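Hypothetical protein (Staphylococcus aureus subsp. aureus, PDB 1QYI) is of unknown function but is a member of the HAD-hydrolase-like family, and so is possibly a phosphatase or related hydrolase. Local coordinates at residues 283-291 with 326-334; 272-282 with 299-307. All coordinates share one frame; numbering follows the deposited sequence.

Overall arrangement
Both contacts lie in the part of the chain built round the six-stranded parallel sheet, and their centres are about 14 Å apart. Their segments interleave along the sequence: 272-282, then 283-291, then 299-307 and finally 326-334. Contact 1 sets the start of helix 288-295 against helix 325-334, beside strands 318-322 and 337-341. Contact 2, farther from the centre of the chain (about 23 Å against 19 Å), joins the end of helix 266-275 and its following loop to helix 302-307. Helix 288-295 links the two, since Phe288 and Ile291 also pack against residues of contact 2. Lys284 and Asp327 match HAD motifs and probably lie at the active site, whereas contact 2 is packing farther out.

Contact 1: residues 283-291 with 326-334; sequences GKPNPFSYI and ADLLSAQKI
Lys284 meets Asp327 where two signature motifs of the HAD fold come together: in the Gly-Lys-Pro sequence from Gly283, Lys284 is consistent with the motif III lysine, and Asp327 probably corresponds to the second acid of motif IV. Bends at the second and fourth torsions of the lysine carry NZ to Asp327 OD1, a salt bridge of 3.0 Å, although the place of that oxygen is less sure because it is crowded in the model. Outside the two segments, Lys284 NZ donates to Ala237 O and makes a long, weak ion pair with Asp7. Tyr290 approaches the same aspartate edge-on: Asp327 CG lies in the plane of the ring, 3.4 Å from Tyr290 OH.

One turn further along the helix, Ser330 OG points at the turn before helix 288-295. It lies 2.9 Å from Pro285 O and 3.1 Å from Ala326 O of its own helix, with Lys284 O also close by; one proton cannot serve them all, and the choice is not settled. Pro287 and Ile334 lie antiparallel, side by side, with Pro287 CB 3.5 Å from Ile334 CG2. Ile334 CG1 sits between its backbone N and carbonyl carbon (chi1 71°), which turns CG2 to the proline. Lys333 lies across the proline ring, its CG 3.6 Å from Pro287 CG, and Ile291 CG1 extends the apolar strip, 4.2 Å from Ile334 CG2. The helix start is fixed by a capping bond: Phe288 N donates to Asn286 OD1 at 2.8 Å, in the carbonyl plane, with an N-H...O angle of 142°.

Contact 2: residues 272-282 with 299-307; sequences AENMYPQARPL and RDKYESYIN
Ile306 buries more surface than any other residue of this interface, packed against Leu282, Tyr276 and Ala279. Its CG1 branch is anti to the carbonyl carbon (chi1 -64°) and continues extended, which carries Ile306 CD1 to within 3.5 Å of Leu282 CD2; the leucine runs across the isoleucine. At the other end of the interface, Ala272 CB touches Tyr302 CD2 at 3.4 Å.

Met275, present as selenomethionine, contributes a Met-aromatic contact: its SE atom is 5.3 Å from the centroid of the Tyr302 ring, 51° off the ring normal and so oblique to it. The same side chain runs against Arg299, with Met275 CE 3.2 Å from Arg299 NH1, while that guanidinium nitrogen forms a salt bridge with Glu271. Tyr276 lies across Glu303, its OH 3.5 Å from Glu303 CB and its ring 35° from the plane of the carboxylate.

Polar links are few, and no direct hydrogen bond spans the segments. Ile306 CG2 meets the edge of the Arg280 guanidinium, in its plane, 3.2 Å from Arg280 NH2. One water bridges the segments, accepting weakly from Arg280 NH2 and donating to Ile306 O at 3.3 Å. Within 272-282, Leu282 N gives a nearly straight bond of 2.9 Å to Glu273 OE2, on the anti side of the carboxylate, tying the returning loop to the helix it left.

The contact thus joins the end of helix 266-275 to helix 302-307, and helix 288-295 adjoins both: Phe288 touches Ala272 and meets the Tyr302 ring edge-to-face, while Tyr305 packs on Phe288, Ile291 and Tyr295.

Contact 1: residues 283-291 with 326-334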
ATOM      1  N   GLY A 283       5.021 -14.377  -3.606  1.00 39.23           N
ATOM      2  CA  GLY A 283       4.493 -13.375  -2.689  1.00 39.76           C
ATOM      3  C   GLY A 283       4.632 -13.742  -1.218  1.00 39.59           C
ATOM      4  O   GLY A 283       5.047 -14.854  -0.894  1.00 39.57           O
ATOM      5  N   LYS A 284       4.262 -12.819  -0.329  1.00 38.97           N
ATOM      6  CA  LYS A 284       4.399 -13.024   1.114  1.00 37.41           C
ATOM      7  C   LYS A 284       3.921 -14.350   1.705  1.00 37.64           C
ATOM      8  O   LYS A 284       4.456 -14.788   2.738  1.00 41.68           O
ATOM      9  CB  LYS A 284       3.747 -11.881   1.904  1.00 38.23           C
ATOM     10  CG  LYS A 284       4.539 -11.484   3.167  1.00 33.90           C
ATOM     11  CD  LYS A 284       5.739 -10.598   2.808  1.00 30.03           C
ATOM     12  CE  LYS A 284       6.864 -10.641   3.836  1.00 25.92           C
ATOM     13  NZ  LYS A 284       6.518 -10.107   5.168  1.00 19.16           N
ATOM     14  N   PRO A 285       2.896 -14.994   1.110  1.00 34.79           N
ATOM     15  CA  PRO A 285       2.512 -16.263   1.741  1.00 31.55           C
ATOM     16  C   PRO A 285       3.700 -17.221   1.593  1.00 30.09           C
ATOM     17  O   PRO A 285       3.998 -18.010   2.490  1.00 32.04           O
ATOM     18  CB  PRO A 285       1.297 -16.702   0.930  1.00 31.64           C
ATOM     19  CG  PRO A 285       0.721 -15.414   0.437  1.00 32.30           C
ATOM     20  CD  PRO A 285       1.939 -14.608   0.058  1.00 32.82           C
ATOM     21  N   ASN A 286       4.382 -17.130   0.451  1.00 28.27           N
ATOM     22  CA  ASN A 286       5.546 -17.963   0.170  1.00 26.07           C
ATOM     23  C   ASN A 286       6.718 -17.428   1.005  1.00 24.67           C
ATOM     24  O   ASN A 286       7.050 -16.248   0.941  1.00 22.15           O
ATOM     25  CB  ASN A 286       5.886 -17.914  -1.331  1.00 25.37           C
ATOM     26  CG  ASN A 286       7.050 -18.836  -1.705  1.00 27.10           C
ATOM     27  OD1 ASN A 286       8.163 -18.682  -1.199  1.00 27.88           O
ATOM     28  ND2 ASN A 286       6.796 -19.789  -2.600  1.00 24.66           N
ATOM     29  N   PRO A 287       7.366 -18.303   1.790  1.00 24.24           N
ATOM     30  CA  PRO A 287       8.501 -17.961   2.656  1.00 24.58           C
ATOM     31  C   PRO A 287       9.778 -17.478   1.957  1.00 24.66           C
ATOM     32  O   PRO A 287      10.780 -17.219   2.619  1.00 26.42           O
ATOM     33  CB  PRO A 287       8.731 -19.250   3.440  1.00 23.27           C
ATOM     34  CG  PRO A 287       8.379 -20.299   2.436  1.00 23.90           C
ATOM     35  CD  PRO A 287       7.117 -19.755   1.812  1.00 23.46           C
ATOM     36  N   PHE A 288       9.736 -17.336   0.636  1.00 24.42           N
ATOM     37  CA  PHE A 288      10.900 -16.892  -0.122  1.00 24.85           C
ATOM     38  C   PHE A 288      11.622 -15.675   0.428  1.00 24.99           C
ATOM     39  O   PHE A 288      12.842 -15.703   0.612  1.00 26.24           O
ATOM     40  CB  PHE A 288      10.530 -16.579  -1.566  1.00 23.43           C
ATOM     41  CG  PHE A 288      11.607 -15.844  -2.299  1.00 24.38           C
ATOM     42  CD1 PHE A 288      12.780 -16.497  -2.660  1.00 24.36           C
ATOM     43  CD2 PHE A 288      11.477 -14.490  -2.588  1.00 25.06           C
ATOM     44  CE1 PHE A 288      13.813 -15.819  -3.307  1.00 21.82           C
ATOM     45  CE2 PHE A 288      12.507 -13.802  -3.235  1.00 24.81           C
ATOM     46  CZ  PHE A 288      13.681 -14.471  -3.592  1.00 22.91           C
ATOM     47  N   SER A 289      10.877 -14.598   0.656  1.00 24.67           N
ATOM     48  CA  SER A 289      11.469 -13.365   1.162  1.00 25.24           C
ATOM     49  C   SER A 289      12.043 -13.553   2.558  1.00 24.32           C
ATOM     50  O   SER A 289      13.084 -12.988   2.883  1.00 23.69           O
ATOM     51  CB  SER A 289      10.440 -12.236   1.168  1.00 27.03           C
ATOM     52  OG  SER A 289       9.350 -12.556   2.022  1.00 35.05           O
ATOM     53  N   TYR A 290      11.383 -14.360   3.381  1.00 22.20           N
ATOM     54  CA  TYR A 290      11.894 -14.599   4.715  1.00 20.74           C
ATOM     55  C   TYR A 290      13.173 -15.413   4.617  1.00 21.49           C
ATOM     56  O   TYR A 290      14.104 -15.221   5.398  1.00 22.14           O
ATOM     57  CB  TYR A 290      10.856 -15.320   5.583  1.00 19.79           C
ATOM     58  CG  TYR A 290      10.029 -14.372   6.427  1.00 18.36           C
ATOM     59  CD1 TYR A 290      10.645 -13.478   7.303  1.00 17.23           C
ATOM     60  CD2 TYR A 290       8.636 -14.324   6.302  1.00 17.24           C
ATOM     61  CE1 TYR A 290       9.903 -12.552   8.033  1.00 18.09           C
ATOM     62  CE2 TYR A 290       7.877 -13.401   7.027  1.00 15.73           C
ATOM     63  CZ  TYR A 290       8.519 -12.512   7.893  1.00 18.39           C
ATOM     64  OH  TYR A 290       7.786 -11.580   8.604  1.00 15.44           O
ATOM     65  N   ILE A 291      13.224 -16.309   3.636  1.00 21.40           N
ATOM     66  CA  ILE A 291      14.394 -17.158   3.424  1.00 22.16           C
ATOM     67  C   ILE A 291      15.577 -16.335   2.901  1.00 23.51           C
ATOM     68  O   ILE A 291      16.739 -16.619   3.208  1.00 22.34           O
ATOM     69  CB  ILE A 291      14.065 -18.300   2.429  1.00 21.82           C
ATOM     70  CG1 ILE A 291      12.989 -19.201   3.043  1.00 21.91           C
ATOM     71  CG2 ILE A 291      15.321 -19.097   2.095  1.00 18.29           C
ATOM     72  CD1 ILE A 291      12.558 -20.382   2.170  1.00 23.26           C
ATOM     73  N   ALA A 326      -0.283 -14.348   6.892  1.00 25.94           N
ATOM     74  CA  ALA A 326       0.573 -14.853   5.824  1.00 25.62           C
ATOM     75  C   ALA A 326       2.009 -15.057   6.317  1.00 26.25           C
ATOM     76  O   ALA A 326       2.739 -15.878   5.771  1.00 28.84           O
ATOM     77  CB  ALA A 326       0.558 -13.901   4.634  1.00 22.73           C
ATOM     78  N   ASP A 327       2.416 -14.311   7.343  1.00 25.22           N
ATOM     79  CA  ASP A 327       3.762 -14.448   7.891  1.00 25.10           C
ATOM     80  C   ASP A 327       3.818 -15.610   8.869  1.00 25.27           C
ATOM     81  O   ASP A 327       4.867 -16.236   9.068  1.00 25.85           O
ATOM     82  CB  ASP A 327       4.200 -13.162   8.596  1.00 24.89           C
ATOM     83  CG  ASP A 327       4.581 -12.075   7.617  1.00 26.75           C
ATOM     84  OD1 ASP A 327       5.245 -12.404   6.620  1.00 31.05           O
ATOM     85  OD2 ASP A 327       4.237 -10.895   7.831  1.00 28.60           O
ATOM     86  N   LEU A 328       2.678 -15.893   9.488  1.00 24.09           N
ATOM     87  CA  LEU A 328       2.575 -16.984  10.444  1.00 22.86           C
ATOM     88  C   LEU A 328       2.782 -18.324   9.725  1.00 21.84           C
ATOM     89  O   LEU A 328       3.537 -19.173  10.194  1.00 19.90           O
ATOM     90  CB  LEU A 328       1.207 -16.926  11.137  1.00 22.49           C
ATOM     91  CG  LEU A 328       0.864 -18.056  12.109  1.00 22.99           C
ATOM     92  CD1 LEU A 328      -0.006 -17.536  13.243  1.00 21.71           C
ATOM     93  CD2 LEU A 328       0.158 -19.154  11.330  1.00 21.02           C
ATOM     94  N   LEU A 329       2.117 -18.495   8.585  1.00 21.29           N
ATOM     95  CA  LEU A 329       2.233 -19.711   7.786  1.00 20.47           C
ATOM     96  C   LEU A 329       3.646 -19.850   7.210  1.00 21.47           C
ATOM     97  O   LEU A 329       4.154 -20.962   7.066  1.00 23.05           O
ATOM     98  CB  LEU A 329       1.183 -19.697   6.667  1.00 19.71           C
ATOM     99  CG  LEU A 329      -0.207 -20.338   6.875  1.00 17.20           C
ATOM    100  CD1 LEU A 329      -0.719 -20.157   8.292  1.00 17.43           C
ATOM    101  CD2 LEU A 329      -1.172 -19.724   5.872  1.00 17.95           C
ATOM    102  N   SER A 330       4.286 -18.725   6.888  1.00 22.12           N
ATOM    103  CA  SER A 330       5.655 -18.752   6.363  1.00 20.93           C
ATOM    104  C   SER A 330       6.613 -19.244   7.444  1.00 20.87           C
ATOM    105  O   SER A 330       7.634 -19.854   7.141  1.00 22.62           O
ATOM    106  CB  SER A 330       6.105 -17.357   5.908  1.00 19.92           C
ATOM    107  OG  SER A 330       5.453 -16.940   4.718  1.00 21.62           O
ATOM    108  N   ALA A 331       6.302 -18.962   8.706  1.00 22.47           N
ATOM    109  CA  ALA A 331       7.163 -19.407   9.799  1.00 22.48           C
ATOM    110  C   ALA A 331       6.893 -20.883  10.089  1.00 22.41           C
ATOM    111  O   ALA A 331       7.821 -21.671  10.238  1.00 23.26           O
ATOM    112  CB  ALA A 331       6.921 -18.558  11.049  1.00 23.11           C
ATOM    113  N   GLN A 332       5.623 -21.267  10.151  1.00 22.51           N
ATOM    114  CA  GLN A 332       5.290 -22.665  10.395  1.00 22.45           C
ATOM    115  C   GLN A 332       5.829 -23.509   9.241  1.00 24.40           C
ATOM    116  O   GLN A 332       6.119 -24.692   9.419  1.00 26.77           O
ATOM    117  CB  GLN A 332       3.784 -22.839  10.524  1.00 19.83           C
ATOM    118  CG  GLN A 332       3.190 -21.956  11.614  1.00 20.34           C
ATOM    119  CD  GLN A 332       1.790 -22.370  12.015  1.00 18.40           C
ATOM    120  OE1 GLN A 332       1.011 -22.849  11.189  1.00 19.16           O
ATOM    121  NE2 GLN A 332       1.451 -22.162  13.280  1.00 18.65           N
ATOM    122  N   LYS A 333       5.975 -22.885   8.069  1.00 24.41           N
ATOM    123  CA  LYS A 333       6.491 -23.545   6.867  1.00 23.92           C
ATOM    124  C   LYS A 333       7.968 -23.904   6.945  1.00 23.48           C
ATOM    125  O   LYS A 333       8.344 -25.055   6.730  1.00 21.92           O
ATOM    126  CB  LYS A 333       6.266 -22.653   5.636  1.00 25.09           C
ATOM    127  CG  LYS A 333       7.130 -23.023   4.423  1.00 26.08           C
ATOM    128  CD  LYS A 333       6.870 -24.439   3.919  1.00 26.55           C
ATOM    129  CE  LYS A 333       5.731 -24.475   2.906  1.00 26.79           C
ATOM    130  NZ  LYS A 333       6.035 -23.656   1.698  1.00 26.29           N
ATOM    131  N   ILE A 334       8.799 -22.901   7.223  1.00 25.77           N
ATOM    132  CA  ILE A 334      10.254 -23.075   7.310  1.00 25.71           C
ATOM    133  C   ILE A 334      10.701 -23.616   8.660  1.00 25.67           C
ATOM    134  O   ILE A 334      11.878 -23.911   8.851  1.00 26.73           O
ATOM    135  CB  ILE A 334      11.009 -21.745   7.095  1.00 26.79           C
ATOM    136  CG1 ILE A 334      10.795 -20.828   8.308  1.00 27.04           C
ATOM    137  CG2 ILE A 334      10.541 -21.089   5.815  1.00 23.87           C
ATOM    138  CD1 ILE A 334      11.577 -19.520   8.240  1.00 28.97           C
TER

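Contact 2: residues 272-282 with 299-307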
ATOM      1  N   ALA A 272      12.988 -12.213  -8.522  1.00 33.10           N
ATOM      2  CA  ALA A 272      13.029 -13.670  -8.485  1.00 33.87           C
ATOM      3  C   ALA A 272      12.014 -14.322  -9.427  1.00 34.47           C
ATOM      4  O   ALA A 272      12.292 -15.367 -10.008  1.00 32.16           O
ATOM      5  CB  ALA A 272      12.797 -14.154  -7.055  1.00 32.92           C
ATOM      6  N   GLU A 273      10.842 -13.709  -9.577  1.00 36.20           N
ATOM      7  CA  GLU A 273       9.808 -14.265 -10.446  1.00 38.82           C
ATOM      8  C   GLU A 273      10.173 -14.138 -11.922  1.00 39.41           C
ATOM      9  O   GLU A 273       9.798 -14.975 -12.742  1.00 39.73           O
ATOM     10  CB  GLU A 273       8.461 -13.582 -10.179  1.00 38.93           C
ATOM     11  CG  GLU A 273       7.951 -13.761  -8.752  1.00 39.84           C
ATOM     12  CD  GLU A 273       6.663 -12.995  -8.476  1.00 40.80           C
ATOM     13  OE1 GLU A 273       6.545 -11.827  -8.917  1.00 40.82           O
ATOM     14  OE2 GLU A 273       5.775 -13.559  -7.795  1.00 40.25           O
ATOM     15  N   ASN A 274      10.899 -13.083 -12.262  1.00 40.45           N
ATOM     16  CA  ASN A 274      11.311 -12.874 -13.639  1.00 41.12           C
ATOM     17  C   ASN A 274      12.379 -13.881 -14.063  1.00 41.15           C
ATOM     18  O   ASN A 274      12.454 -14.247 -15.228  1.00 40.78           O
ATOM     19  CB  ASN A 274      11.804 -11.436 -13.824  1.00 42.29           C
ATOM     20  CG  ASN A 274      10.656 -10.433 -13.850  1.00 44.14           C
ATOM     21  OD1 ASN A 274       9.688 -10.611 -14.590  1.00 45.50           O
ATOM     22  ND2 ASN A 274      10.761  -9.374 -13.050  1.00 45.17           N
HETATM   23  N   MSE A 275      13.199 -14.329 -13.115  1.00 42.03           N
HETATM   24  CA  MSE A 275      14.239 -15.315 -13.398  1.00 42.77           C
HETATM   25  C   MSE A 275      13.634 -16.706 -13.466  1.00 42.59           C
HETATM   26  O   MSE A 275      14.082 -17.548 -14.236  1.00 43.06           O
HETATM   27  CB  MSE A 275      15.290 -15.314 -12.300  1.00 45.13           C
HETATM   28  CG  MSE A 275      16.104 -14.053 -12.214  1.00 49.49           C
HETATM   29 SE   MSE A 275      17.288 -14.117 -10.691  1.00 56.85          SE
HETATM   30  CE  MSE A 275      16.413 -12.836  -9.573  1.00 55.05           C
ATOM     31  N   TYR A 276      12.620 -16.937 -12.636  1.00 41.97           N
ATOM     32  CA  TYR A 276      11.935 -18.223 -12.572  1.00 41.56           C
ATOM     33  C   TYR A 276      10.430 -17.983 -12.638  1.00 41.61           C
ATOM     34  O   TYR A 276       9.721 -18.152 -11.649  1.00 40.33           O
ATOM     35  CB  TYR A 276      12.284 -18.940 -11.264  1.00 39.47           C
ATOM     36  CG  TYR A 276      13.767 -19.005 -10.990  1.00 39.02           C
ATOM     37  CD1 TYR A 276      14.583 -19.935 -11.640  1.00 39.86           C
ATOM     38  CD2 TYR A 276      14.365 -18.102 -10.118  1.00 38.41           C
ATOM     39  CE1 TYR A 276      15.965 -19.951 -11.426  1.00 40.22           C
ATOM     40  CE2 TYR A 276      15.734 -18.108  -9.900  1.00 38.64           C
ATOM     41  CZ  TYR A 276      16.529 -19.030 -10.554  1.00 39.97           C
ATOM     42  OH  TYR A 276      17.888 -19.008 -10.348  1.00 42.50           O
ATOM     43  N   PRO A 277       9.925 -17.576 -13.811  1.00 43.05           N
ATOM     44  CA  PRO A 277       8.491 -17.317 -13.975  1.00 44.06           C
ATOM     45  C   PRO A 277       7.571 -18.478 -13.595  1.00 44.56           C
ATOM     46  O   PRO A 277       6.584 -18.278 -12.893  1.00 43.04           O
ATOM     47  CB  PRO A 277       8.379 -16.927 -15.450  1.00 44.46           C
ATOM     48  CG  PRO A 277       9.550 -17.627 -16.084  1.00 43.68           C
ATOM     49  CD  PRO A 277      10.638 -17.373 -15.084  1.00 42.90           C
ATOM     50  N   GLN A 278       7.889 -19.686 -14.052  1.00 46.99           N
ATOM     51  CA  GLN A 278       7.059 -20.837 -13.728  1.00 49.03           C
ATOM     52  C   GLN A 278       7.204 -21.261 -12.275  1.00 50.08           C
ATOM     53  O   GLN A 278       6.838 -22.375 -11.911  1.00 50.40           O
ATOM     54  CB  GLN A 278       7.393 -22.017 -14.639  1.00 49.51           C
ATOM     55  CG  GLN A 278       6.879 -21.855 -16.058  1.00 51.16           C
ATOM     56  CD  GLN A 278       5.416 -21.451 -16.088  1.00 52.26           C
ATOM     57  OE1 GLN A 278       4.584 -22.035 -15.383  1.00 52.60           O
ATOM     58  NE2 GLN A 278       5.089 -20.455 -16.910  1.00 52.31           N
ATOM     59  N   ALA A 279       7.752 -20.370 -11.454  1.00 51.27           N
ATOM     60  CA  ALA A 279       7.934 -20.639 -10.032  1.00 51.78           C
ATOM     61  C   ALA A 279       6.749 -20.036  -9.299  1.00 52.56           C
ATOM     62  O   ALA A 279       6.839 -19.666  -8.130  1.00 50.83           O
ATOM     63  CB  ALA A 279       9.231 -20.023  -9.541  1.00 52.63           C
ATOM     64  N   ARG A 280       5.639 -19.930 -10.028  1.00 54.09           N
ATOM     65  CA  ARG A 280       4.395 -19.398  -9.496  1.00 54.10           C
ATOM     66  C   ARG A 280       4.701 -18.088  -8.773  1.00 53.10           C
ATOM     67  O   ARG A 280       5.787 -17.519  -8.939  1.00 52.55           O
ATOM     68  CB  ARG A 280       3.794 -20.414  -8.521  1.00 54.90           C
ATOM     69  CG  ARG A 280       4.123 -21.864  -8.812  1.00 57.64           C
ATOM     70  CD  ARG A 280       4.431 -22.607  -7.526  1.00 61.83           C
ATOM     71  NE  ARG A 280       5.692 -22.179  -6.921  1.00 65.54           N
ATOM     72  CZ  ARG A 280       6.870 -22.759  -7.134  1.00 67.45           C
ATOM     73  NH1 ARG A 280       6.968 -23.812  -7.944  1.00 68.03           N
ATOM     74  NH2 ARG A 280       7.951 -22.285  -6.530  1.00 67.45           N
ATOM     75  N   PRO A 281       3.744 -17.582  -7.976  1.00 51.66           N
ATOM     76  CA  PRO A 281       3.990 -16.336  -7.255  1.00 48.40           C
ATOM     77  C   PRO A 281       4.867 -16.603  -6.032  1.00 44.26           C
ATOM     78  O   PRO A 281       4.718 -17.621  -5.352  1.00 40.69           O
ATOM     79  CB  PRO A 281       2.586 -15.882  -6.879  1.00 50.79           C
ATOM     80  CG  PRO A 281       1.895 -17.186  -6.600  1.00 51.83           C
ATOM     81  CD  PRO A 281       2.347 -18.022  -7.785  1.00 51.92           C
ATOM     82  N   LEU A 282       5.789 -15.680  -5.779  1.00 40.02           N
ATOM     83  CA  LEU A 282       6.697 -15.769  -4.649  1.00 38.18           C
ATOM     84  C   LEU A 282       6.312 -14.708  -3.630  1.00 38.77           C
ATOM     85  O   LEU A 282       7.155 -14.213  -2.886  1.00 39.87           O
ATOM     86  CB  LEU A 282       8.147 -15.569  -5.115  1.00 36.72           C
ATOM     87  CG  LEU A 282       8.975 -16.820  -5.463  1.00 35.34           C
ATOM     88  CD1 LEU A 282       8.148 -17.822  -6.234  1.00 32.75           C
ATOM     89  CD2 LEU A 282      10.202 -16.408  -6.250  1.00 33.69           C
ATOM     90  N   ARG A 299      20.866 -12.764  -5.789  1.00 40.15           N
ATOM     91  CA  ARG A 299      20.236 -13.388  -6.955  1.00 41.38           C
ATOM     92  C   ARG A 299      20.625 -14.846  -7.157  1.00 40.23           C
ATOM     93  O   ARG A 299      19.782 -15.677  -7.471  1.00 40.67           O
ATOM     94  CB  ARG A 299      20.615 -12.616  -8.223  1.00 43.02           C
ATOM     95  CG  ARG A 299      20.092 -11.192  -8.318  1.00 46.41           C
ATOM     96  CD  ARG A 299      20.810 -10.439  -9.439  1.00 48.89           C
ATOM     97  NE  ARG A 299      20.904 -11.250 -10.654  1.00 50.53           N
ATOM     98  CZ  ARG A 299      19.863 -11.595 -11.408  1.00 50.80           C
ATOM     99  NH1 ARG A 299      18.643 -11.191 -11.074  1.00 51.47           N
ATOM    100  NH2 ARG A 299      20.035 -12.357 -12.482  1.00 48.19           N
ATOM    101  N   ASP A 300      21.908 -15.129  -6.978  1.00 40.25           N
ATOM    102  CA  ASP A 300      22.466 -16.451  -7.170  1.00 40.62           C
ATOM    103  C   ASP A 300      21.991 -17.512  -6.206  1.00 40.85           C
ATOM    104  O   ASP A 300      22.320 -18.687  -6.359  1.00 41.06           O
ATOM    105  CB  ASP A 300      23.990 -16.374  -7.118  1.00 43.16           C
ATOM    106  CG  ASP A 300      24.549 -15.341  -8.071  1.00 44.70           C
ATOM    107  OD1 ASP A 300      24.105 -15.305  -9.241  1.00 47.15           O
ATOM    108  OD2 ASP A 300      25.437 -14.569  -7.657  1.00 46.02           O
ATOM    109  N   LYS A 301      21.216 -17.119  -5.209  1.00 41.27           N
ATOM    110  CA  LYS A 301      20.744 -18.094  -4.231  1.00 40.74           C
ATOM    111  C   LYS A 301      19.236 -18.214  -4.246  1.00 38.17           C
ATOM    112  O   LYS A 301      18.670 -19.056  -3.560  1.00 38.96           O
ATOM    113  CB  LYS A 301      21.211 -17.682  -2.841  1.00 42.21           C
ATOM    114  CG  LYS A 301      22.652 -17.228  -2.803  1.00 44.63           C
ATOM    115  CD  LYS A 301      22.960 -16.632  -1.457  1.00 46.95           C
ATOM    116  CE  LYS A 301      24.220 -15.798  -1.490  1.00 49.03           C
ATOM    117  NZ  LYS A 301      24.127 -14.696  -0.490  1.00 50.09           N
ATOM    118  N   TYR A 302      18.594 -17.378  -5.050  1.00 36.16           N
ATOM    119  CA  TYR A 302      17.147 -17.374  -5.149  1.00 34.75           C
ATOM    120  C   TYR A 302      16.523 -18.737  -5.398  1.00 35.08           C
ATOM    121  O   TYR A 302      15.618 -19.147  -4.672  1.00 35.27           O
ATOM    122  CB  TYR A 302      16.719 -16.392  -6.231  1.00 33.32           C
ATOM    123  CG  TYR A 302      16.785 -14.954  -5.777  1.00 31.58           C
ATOM    124  CD1 TYR A 302      17.531 -14.586  -4.659  1.00 30.28           C
ATOM    125  CD2 TYR A 302      16.131 -13.958  -6.486  1.00 31.51           C
ATOM    126  CE1 TYR A 302      17.622 -13.259  -4.260  1.00 30.87           C
ATOM    127  CE2 TYR A 302      16.217 -12.628  -6.099  1.00 32.69           C
ATOM    128  CZ  TYR A 302      16.968 -12.284  -4.987  1.00 31.66           C
ATOM    129  OH  TYR A 302      17.077 -10.964  -4.621  1.00 33.17           O
ATOM    130  N   GLU A 303      17.014 -19.443  -6.409  1.00 36.07           N
ATOM    131  CA  GLU A 303      16.489 -20.758  -6.745  1.00 36.13           C
ATOM    132  C   GLU A 303      16.423 -21.686  -5.544  1.00 34.35           C
ATOM    133  O   GLU A 303      15.485 -22.474  -5.404  1.00 34.31           O
ATOM    134  CB  GLU A 303      17.351 -21.404  -7.824  1.00 39.42           C
ATOM    135  CG  GLU A 303      16.786 -22.702  -8.366  1.00 43.14           C
ATOM    136  CD  GLU A 303      17.453 -23.103  -9.662  1.00 47.73           C
ATOM    137  OE1 GLU A 303      18.700 -23.217  -9.668  1.00 50.10           O
ATOM    138  OE2 GLU A 303      16.736 -23.304 -10.668  1.00 48.52           O
ATOM    139  N   SER A 304      17.423 -21.600  -4.680  1.00 31.46           N
ATOM    140  CA  SER A 304      17.450 -22.458  -3.508  1.00 30.85           C
ATOM    141  C   SER A 304      16.414 -22.004  -2.495  1.00 30.39           C
ATOM    142  O   SER A 304      15.870 -22.813  -1.743  1.00 28.95           O
ATOM    143  CB  SER A 304      18.841 -22.457  -2.871  1.00 30.81           C
ATOM    144  OG  SER A 304      19.219 -21.163  -2.425  1.00 31.88           O
ATOM    145  N   TYR A 305      16.138 -20.705  -2.483  1.00 28.57           N
ATOM    146  CA  TYR A 305      15.159 -20.153  -1.558  1.00 28.53           C
ATOM    147  C   TYR A 305      13.746 -20.563  -1.961  1.00 30.13           C
ATOM    148  O   TYR A 305      12.818 -20.514  -1.152  1.00 30.79           O
ATOM    149  CB  TYR A 305      15.266 -18.627  -1.519  1.00 28.58           C
ATOM    150  CG  TYR A 305      16.613 -18.077  -1.064  1.00 26.02           C
ATOM    151  CD1 TYR A 305      17.558 -18.888  -0.448  1.00 25.96           C
ATOM    152  CD2 TYR A 305      16.921 -16.733  -1.234  1.00 27.30           C
ATOM    153  CE1 TYR A 305      18.785 -18.372  -0.013  1.00 25.64           C
ATOM    154  CE2 TYR A 305      18.136 -16.204  -0.803  1.00 27.41           C
ATOM    155  CZ  TYR A 305      19.065 -17.029  -0.196  1.00 26.15           C
ATOM    156  OH  TYR A 305      20.274 -16.518   0.212  1.00 25.17           O
ATOM    157  N   ILE A 306      13.606 -20.998  -3.212  1.00 31.64           N
ATOM    158  CA  ILE A 306      12.331 -21.417  -3.784  1.00 31.11           C
ATOM    159  C   ILE A 306      12.074 -22.910  -3.634  1.00 33.47           C
ATOM    160  O   ILE A 306      10.950 -23.332  -3.342  1.00 33.44           O
ATOM    161  CB  ILE A 306      12.292 -21.045  -5.273  1.00 30.63           C
ATOM    162  CG1 ILE A 306      12.350 -19.523  -5.398  1.00 31.57           C
ATOM    163  CG2 ILE A 306      11.053 -21.613  -5.949  1.00 28.79           C
ATOM    164  CD1 ILE A 306      12.433 -19.039  -6.820  1.00 34.13           C
ATOM    165  N   ASN A 307      13.131 -23.701  -3.818  1.00 35.08           N
ATOM    166  CA  ASN A 307      13.056 -25.164  -3.741  1.00 35.07           C
ATOM    167  C   ASN A 307      13.218 -25.759  -2.345  1.00 34.25           C
ATOM    168  O   ASN A 307      12.718 -26.852  -2.088  1.00 34.53           O
ATOM    169  CB  ASN A 307      14.116 -25.775  -4.659  1.00 37.07           C
ATOM    170  CG  ASN A 307      14.022 -25.268  -6.079  1.00 37.68           C
ATOM    171  OD1 ASN A 307      14.969 -25.400  -6.854  1.00 42.55           O
ATOM    172  ND2 ASN A 307      12.879 -24.693  -6.434  1.00 38.46           N
TER
HETATM  173  O   HOH W   1       8.114 -21.739  -3.797  1.00 15.09           O